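Local coordinates for protein polysaccharide deacetylase (Streptococcus pyogenes, PDB 6DQ3) that removes N-acetyl groups from the cell wall linkage unit of streptococcal rhamnopolysaccharides, as a zinc-dependent deacetylase of carbohydrate esterase family 4, at residues V72-Y84 with L91-I103. Sequence-based numbering, arbitrary orientation.
Sequences VWLTFDDSMIDFY and LKKYDAKATNNVI. With ZN (zinc ion), chain D.
Trp73 reaches across to Thr99 with its indole N-H: NE1 donates to Thr99 OG1 at 2.9 Å in an almost straight bond (174°) lying in the ring plane. The ring swings over because CG stands anti to the backbone N (chi1 -173°), and Thr75 CG2 sits over the centre of one indole face. Strands 72-77 and 98-102 pair in parallel: Thr99 N bonds to Leu74 O, its carbonyl takes Phe76 N, and Asn101 N returns to Phe76 O. On the same sheet face as Thr99, Asn101 and Asp77 lie side by side, and Asn101 ND2 donates to Asp77 OD1 at 2.8 Å, the acceptor lying in the amide plane; OD2 of this aspartate forms a salt bridge with Arg212, so both carboxylate oxygens are held, next to a bound acetate. On the other face, Phe83, its ring turned to the side away from its own backbone N (chi1 -179°), lays one ring face against Asn100, whose CB stands 4.2 Å from the centroid, while the Leu91 side chain crosses that of Phe83 at about a right angle, CD1 lying 4.0 Å from Phe83 CE1. Leu91 CD2 meets Leu74 CD1 at 3.6 Å. Beyond the strand ends, Ser79 OG accepts a hydrogen bond from Ile103 N at 3.0 Å, and Asp78 OD1 binds zinc at 2.1 Å beside Ile103 CD1; His133 and His137 are further ligands, forming the Asp-His-His site of this deacetylase family. The contact closes the beta-alpha-beta unit of strand 71-77, helix 81-93 and strand 98-102: strands 8-14 and 50-51 pair with the first strand, strand 128-132 with the second, and helices 34-46 and 117-124 pack on Leu91 and Phe83 respectively.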
loop_
_atom_site.group_PDB
_atom_site.type_symbol
_atom_site.label_atom_id
_atom_site.label_comp_id
_atom_site.label_asym_id
_atom_site.label_seq_id
_atom_site.Cartn_x
_atom_site.Cartn_y
_atom_site.Cartn_z
ATOM N N VAL A 72 -5.655 -5.433 -9.795
ATOM C CA VAL A 72 -5.558 -4.282 -8.911
ATOM C C VAL A 72 -4.591 -4.619 -7.788
ATOM O O VAL A 72 -4.501 -5.765 -7.343
ATOM C CB VAL A 72 -6.940 -3.875 -8.347
ATOM C CG1 VAL A 72 -7.556 -5.028 -7.565
ATOM C CG2 VAL A 72 -6.798 -2.637 -7.484
ATOM N N TRP A 73 -3.857 -3.604 -7.335
ATOM C CA TRP A 73 -2.989 -3.707 -6.169
ATOM C C TRP A 73 -3.582 -2.815 -5.084
ATOM O O TRP A 73 -3.542 -1.586 -5.194
ATOM C CB TRP A 73 -1.560 -3.294 -6.509
ATOM C CG TRP A 73 -0.581 -3.525 -5.396
ATOM C CD1 TRP A 73 -0.768 -4.289 -4.272
ATOM C CD2 TRP A 73 0.734 -2.973 -5.290
ATOM N NE1 TRP A 73 0.358 -4.253 -3.485
ATOM C CE2 TRP A 73 1.293 -3.452 -4.087
ATOM C CE3 TRP A 73 1.498 -2.125 -6.098
ATOM C CZ2 TRP A 73 2.579 -3.106 -3.675
ATOM C CZ3 TRP A 73 2.770 -1.787 -5.686
ATOM C CH2 TRP A 73 3.297 -2.277 -4.487
ATOM N N LEU A 74 -4.144 -3.438 -4.050
ATOM C CA LEU A 74 -4.717 -2.714 -2.924
ATOM C C LEU A 74 -3.610 -2.415 -1.922
ATOM O O LEU A 74 -2.994 -3.345 -1.385
ATOM C CB LEU A 74 -5.820 -3.529 -2.248
ATOM C CG LEU A 74 -6.986 -4.071 -3.071
ATOM C CD1 LEU A 74 -7.944 -4.823 -2.144
ATOM C CD2 LEU A 74 -7.681 -2.959 -3.804
ATOM N N THR A 75 -3.362 -1.129 -1.664
ATOM C CA THR A 75 -2.323 -0.720 -0.728
ATOM C C THR A 75 -2.890 0.169 0.370
ATOM O O THR A 75 -3.773 0.998 0.126
ATOM C CB THR A 75 -1.167 0.023 -1.433
ATOM O OG1 THR A 75 -1.592 1.320 -1.875
ATOM C CG2 THR A 75 -0.659 -0.779 -2.627
ATOM N N PHE A 76 -2.354 -0.008 1.577
ATOM C CA PHE A 76 -2.728 0.752 2.764
ATOM C C PHE A 76 -1.451 1.263 3.412
ATOM O O PHE A 76 -0.546 0.472 3.694
ATOM C CB PHE A 76 -3.487 -0.115 3.783
ATOM C CG PHE A 76 -4.868 -0.525 3.350
ATOM C CD1 PHE A 76 -5.050 -1.422 2.316
ATOM C CD2 PHE A 76 -5.985 -0.031 4.008
ATOM C CE1 PHE A 76 -6.321 -1.804 1.929
ATOM C CE2 PHE A 76 -7.255 -0.409 3.624
ATOM C CZ PHE A 76 -7.422 -1.294 2.585
ATOM N N ASP A 77 -1.384 2.559 3.693
ATOM C CA ASP A 77 -0.209 3.118 4.345
ATOM C C ASP A 77 -0.416 3.270 5.851
ATOM O O ASP A 77 -1.548 3.334 6.345
ATOM C CB ASP A 77 0.159 4.485 3.747
ATOM C CG ASP A 77 0.418 4.428 2.255
ATOM O OD1 ASP A 77 0.752 3.343 1.741
ATOM O OD2 ASP A 77 0.298 5.480 1.594
ATOM N N ASP A 78 0.717 3.292 6.570
ATOM C CA ASP A 78 0.849 3.760 7.953
ATOM C C ASP A 78 0.529 2.698 9.000
ATOM O O ASP A 78 0.533 2.988 10.205
ATOM C CB ASP A 78 -0.035 4.995 8.175
ATOM C CG ASP A 78 0.444 6.213 7.411
ATOM O OD1 ASP A 78 1.564 6.165 6.881
ATOM O OD2 ASP A 78 -0.303 7.212 7.318
ATOM N N SER A 79 0.290 1.473 8.559
ATOM C CA SER A 79 0.128 0.306 9.424
ATOM C C SER A 79 -0.707 0.634 10.661
ATOM O O SER A 79 -0.302 0.404 11.802
ATOM C CB SER A 79 1.493 -0.267 9.814
ATOM O OG SER A 79 2.397 0.758 10.192
ATOM N N MET A 80 -1.900 1.168 10.413
ATOM C CA MET A 80 -2.818 1.543 11.476
ATOM C C MET A 80 -3.657 0.345 11.899
ATOM O O MET A 80 -3.924 -0.566 11.110
ATOM C CB MET A 80 -3.707 2.696 11.007
ATOM C CG MET A 80 -2.919 3.976 10.732
ATOM S SD MET A 80 -3.900 5.348 10.101
ATOM C CE MET A 80 -4.444 4.679 8.536
ATOM N N ILE A 81 -4.069 0.351 13.171
ATOM C CA ILE A 81 -4.704 -0.829 13.747
ATOM C C ILE A 81 -6.053 -1.102 13.080
ATOM O O ILE A 81 -6.511 -2.253 13.040
ATOM C CB ILE A 81 -4.824 -0.660 15.276
ATOM C CG1 ILE A 81 -5.313 -1.959 15.921
ATOM C CG2 ILE A 81 -5.740 0.509 15.629
ATOM C CD1 ILE A 81 -4.357 -3.123 15.738
ATOM N N ASP A 82 -6.699 -0.074 12.519
ATOM C CA ASP A 82 -7.958 -0.311 11.822
ATOM C C ASP A 82 -7.773 -1.207 10.598
ATOM O O ASP A 82 -8.752 -1.791 10.124
ATOM C CB ASP A 82 -8.641 1.012 11.425
ATOM C CG ASP A 82 -7.825 1.849 10.441
ATOM O OD1 ASP A 82 -6.685 1.476 10.100
ATOM O OD2 ASP A 82 -8.341 2.899 9.999
ATOM N N PHE A 83 -6.549 -1.343 10.074
ATOM C CA PHE A 83 -6.337 -2.298 8.988
ATOM C C PHE A 83 -6.592 -3.723 9.467
ATOM O O PHE A 83 -7.180 -4.537 8.745
ATOM C CB PHE A 83 -4.922 -2.169 8.410
ATOM C CG PHE A 83 -4.658 -3.120 7.275
ATOM C CD1 PHE A 83 -5.088 -2.829 5.990
ATOM C CD2 PHE A 83 -4.010 -4.326 7.501
ATOM C CE1 PHE A 83 -4.860 -3.717 4.948
ATOM C CE2 PHE A 83 -3.779 -5.212 6.465
ATOM C CZ PHE A 83 -4.207 -4.910 5.191
ATOM N N TYR A 84 -6.180 -4.039 10.695
ATOM C CA TYR A 84 -6.445 -5.358 11.262
ATOM C C TYR A 84 -7.873 -5.486 11.778
ATOM O O TYR A 84 -8.508 -6.534 11.597
ATOM C CB TYR A 84 -5.457 -5.636 12.392
ATOM C CG TYR A 84 -5.657 -6.946 13.105
ATOM C CD1 TYR A 84 -5.293 -8.145 12.511
ATOM C CD2 TYR A 84 -6.175 -6.985 14.394
ATOM C CE1 TYR A 84 -5.460 -9.345 13.165
ATOM C CE2 TYR A 84 -6.340 -8.181 15.060
ATOM C CZ TYR A 84 -5.982 -9.359 14.440
ATOM O OH TYR A 84 -6.144 -10.557 15.093
ATOM N N LEU A 91 -11.565 -7.756 3.746
ATOM C CA LEU A 91 -10.750 -8.328 2.678
ATOM C C LEU A 91 -10.900 -9.846 2.627
ATOM O O LEU A 91 -11.048 -10.426 1.543
ATOM C CB LEU A 91 -9.286 -7.935 2.869
ATOM C CG LEU A 91 -8.990 -6.460 2.594
ATOM C CD1 LEU A 91 -7.775 -6.005 3.393
ATOM C CD2 LEU A 91 -8.783 -6.212 1.099
ATOM N N LYS A 92 -10.874 -10.504 3.788
ATOM C CA LYS A 92 -11.065 -11.950 3.827
ATOM C C LYS A 92 -12.438 -12.342 3.292
ATOM O O LYS A 92 -12.574 -13.353 2.589
ATOM C CB LYS A 92 -10.896 -12.468 5.255
ATOM C CG LYS A 92 -9.467 -12.514 5.753
ATOM C CD LYS A 92 -9.349 -13.345 7.031
ATOM C CE LYS A 92 -10.063 -12.685 8.204
ATOM N NZ LYS A 92 -9.892 -13.458 9.465
ATOM N N LYS A 93 -13.469 -11.566 3.639
ATOM C CA LYS A 93 -14.821 -11.840 3.160
ATOM C C LYS A 93 -14.854 -11.987 1.648
ATOM O O LYS A 93 -15.541 -12.864 1.116
ATOM C CB LYS A 93 -15.753 -10.717 3.617
ATOM C CG LYS A 93 -17.135 -10.715 2.991
ATOM C CD LYS A 93 -18.005 -9.613 3.604
ATOM C CE LYS A 93 -19.401 -9.588 2.994
ATOM N NZ LYS A 93 -20.226 -8.466 3.530
ATOM N N TYR A 94 -14.105 -11.150 0.937
ATOM C CA TYR A 94 -14.094 -11.164 -0.518
ATOM C C TYR A 94 -12.887 -11.894 -1.088
ATOM O O TYR A 94 -12.653 -11.832 -2.300
ATOM C CB TYR A 94 -14.177 -9.728 -1.038
ATOM C CG TYR A 94 -15.542 -9.128 -0.756
ATOM C CD1 TYR A 94 -16.643 -9.496 -1.520
ATOM C CD2 TYR A 94 -15.744 -8.252 0.307
ATOM C CE1 TYR A 94 -17.901 -8.980 -1.265
ATOM C CE2 TYR A 94 -17.006 -7.726 0.571
ATOM C CZ TYR A 94 -18.078 -8.098 -0.221
ATOM O OH TYR A 94 -19.341 -7.595 0.026
ATOM N N ASP A 95 -12.146 -12.621 -0.254
ATOM C CA ASP A 95 -10.983 -13.382 -0.700
ATOM C C ASP A 95 -10.032 -12.484 -1.487
ATOM O O ASP A 95 -9.544 -12.837 -2.564
ATOM C CB ASP A 95 -11.407 -14.592 -1.537
ATOM C CG ASP A 95 -10.258 -15.555 -1.797
ATOM O OD1 ASP A 95 -9.274 -15.529 -1.029
ATOM O OD2 ASP A 95 -10.334 -16.333 -2.773
ATOM N N ALA A 96 -9.782 -11.300 -0.941
ATOM C CA ALA A 96 -8.937 -10.302 -1.578
ATOM C C ALA A 96 -7.591 -10.219 -0.866
ATOM O O ALA A 96 -7.494 -10.426 0.344
ATOM C CB ALA A 96 -9.618 -8.928 -1.575
ATOM N N LYS A 97 -6.551 -9.920 -1.637
ATOM C CA LYS A 97 -5.218 -9.691 -1.104
ATOM C C LYS A 97 -4.965 -8.189 -1.032
ATOM O O LYS A 97 -5.510 -7.415 -1.823
ATOM C CB LYS A 97 -4.157 -10.375 -1.973
ATOM C CG LYS A 97 -4.474 -11.835 -2.308
ATOM C CD LYS A 97 -3.233 -12.621 -2.760
ATOM C CE LYS A 97 -2.615 -12.046 -4.033
ATOM N NZ LYS A 97 -3.104 -12.675 -5.294
ATOM N N ALA A 98 -4.159 -7.777 -0.054
ATOM C CA ALA A 98 -3.810 -6.368 0.077
ATOM C C ALA A 98 -2.461 -6.222 0.765
ATOM O O ALA A 98 -1.977 -7.135 1.436
ATOM C CB ALA A 98 -4.883 -5.592 0.853
ATOM N N THR A 99 -1.858 -5.046 0.588
ATOM C CA THR A 99 -0.545 -4.731 1.127
ATOM C C THR A 99 -0.661 -3.564 2.090
ATOM O O THR A 99 -1.331 -2.571 1.796
ATOM C CB THR A 99 0.451 -4.349 0.013
ATOM O OG1 THR A 99 0.671 -5.468 -0.846
ATOM C CG2 THR A 99 1.783 -3.895 0.610
ATOM N N ASN A 100 -0.001 -3.672 3.237
ATOM C CA ASN A 100 0.125 -2.544 4.146
ATOM C C ASN A 100 1.586 -2.120 4.252
ATOM O O ASN A 100 2.467 -2.950 4.499
ATOM C CB ASN A 100 -0.414 -2.863 5.538
ATOM C CG ASN A 100 -0.590 -1.616 6.374
ATOM O OD1 ASN A 100 0.386 -0.959 6.738
ATOM N ND2 ASN A 100 -1.837 -1.266 6.664
ATOM N N ASN A 101 1.830 -0.828 4.082
ATOM C CA ASN A 101 3.171 -0.263 4.156
ATOM C C ASN A 101 3.435 0.207 5.580
ATOM O O ASN A 101 2.781 1.135 6.069
ATOM C CB ASN A 101 3.277 0.853 3.127
ATOM C CG ASN A 101 2.995 0.341 1.724
ATOM O OD1 ASN A 101 3.571 -0.659 1.304
ATOM N ND2 ASN A 101 2.081 0.994 1.013
ATOM N N VAL A 102 4.413 -0.425 6.228
ATOM C CA VAL A 102 4.525 -0.432 7.680
ATOM C C VAL A 102 5.565 0.577 8.151
ATOM O O VAL A 102 6.693 0.623 7.636
ATOM C CB VAL A 102 4.876 -1.836 8.202
ATOM C CG1 VAL A 102 5.037 -1.806 9.727
ATOM C CG2 VAL A 102 3.835 -2.862 7.773
ATOM N N ILE A 103 5.186 1.361 9.159
ATOM C CA ILE A 103 6.094 2.240 9.885
ATOM C C ILE A 103 6.691 1.400 11.010
ATOM O O ILE A 103 6.065 1.206 12.054
ATOM C CB ILE A 103 5.371 3.472 10.427
ATOM C CG1 ILE A 103 4.631 4.198 9.301
ATOM C CG2 ILE A 103 6.340 4.405 11.132
ATOM C CD1 ILE A 103 3.688 5.290 9.787
HETATM ZN ZN ZN D . 2.548 7.516 5.677
HETATM O O HOH W 1 -4.062 -6.297 -3.808
HETATM O O HOH W 2 1.095 9.253 6.416
HETATM O O HOH W 3 3.514 0.434 12.705
#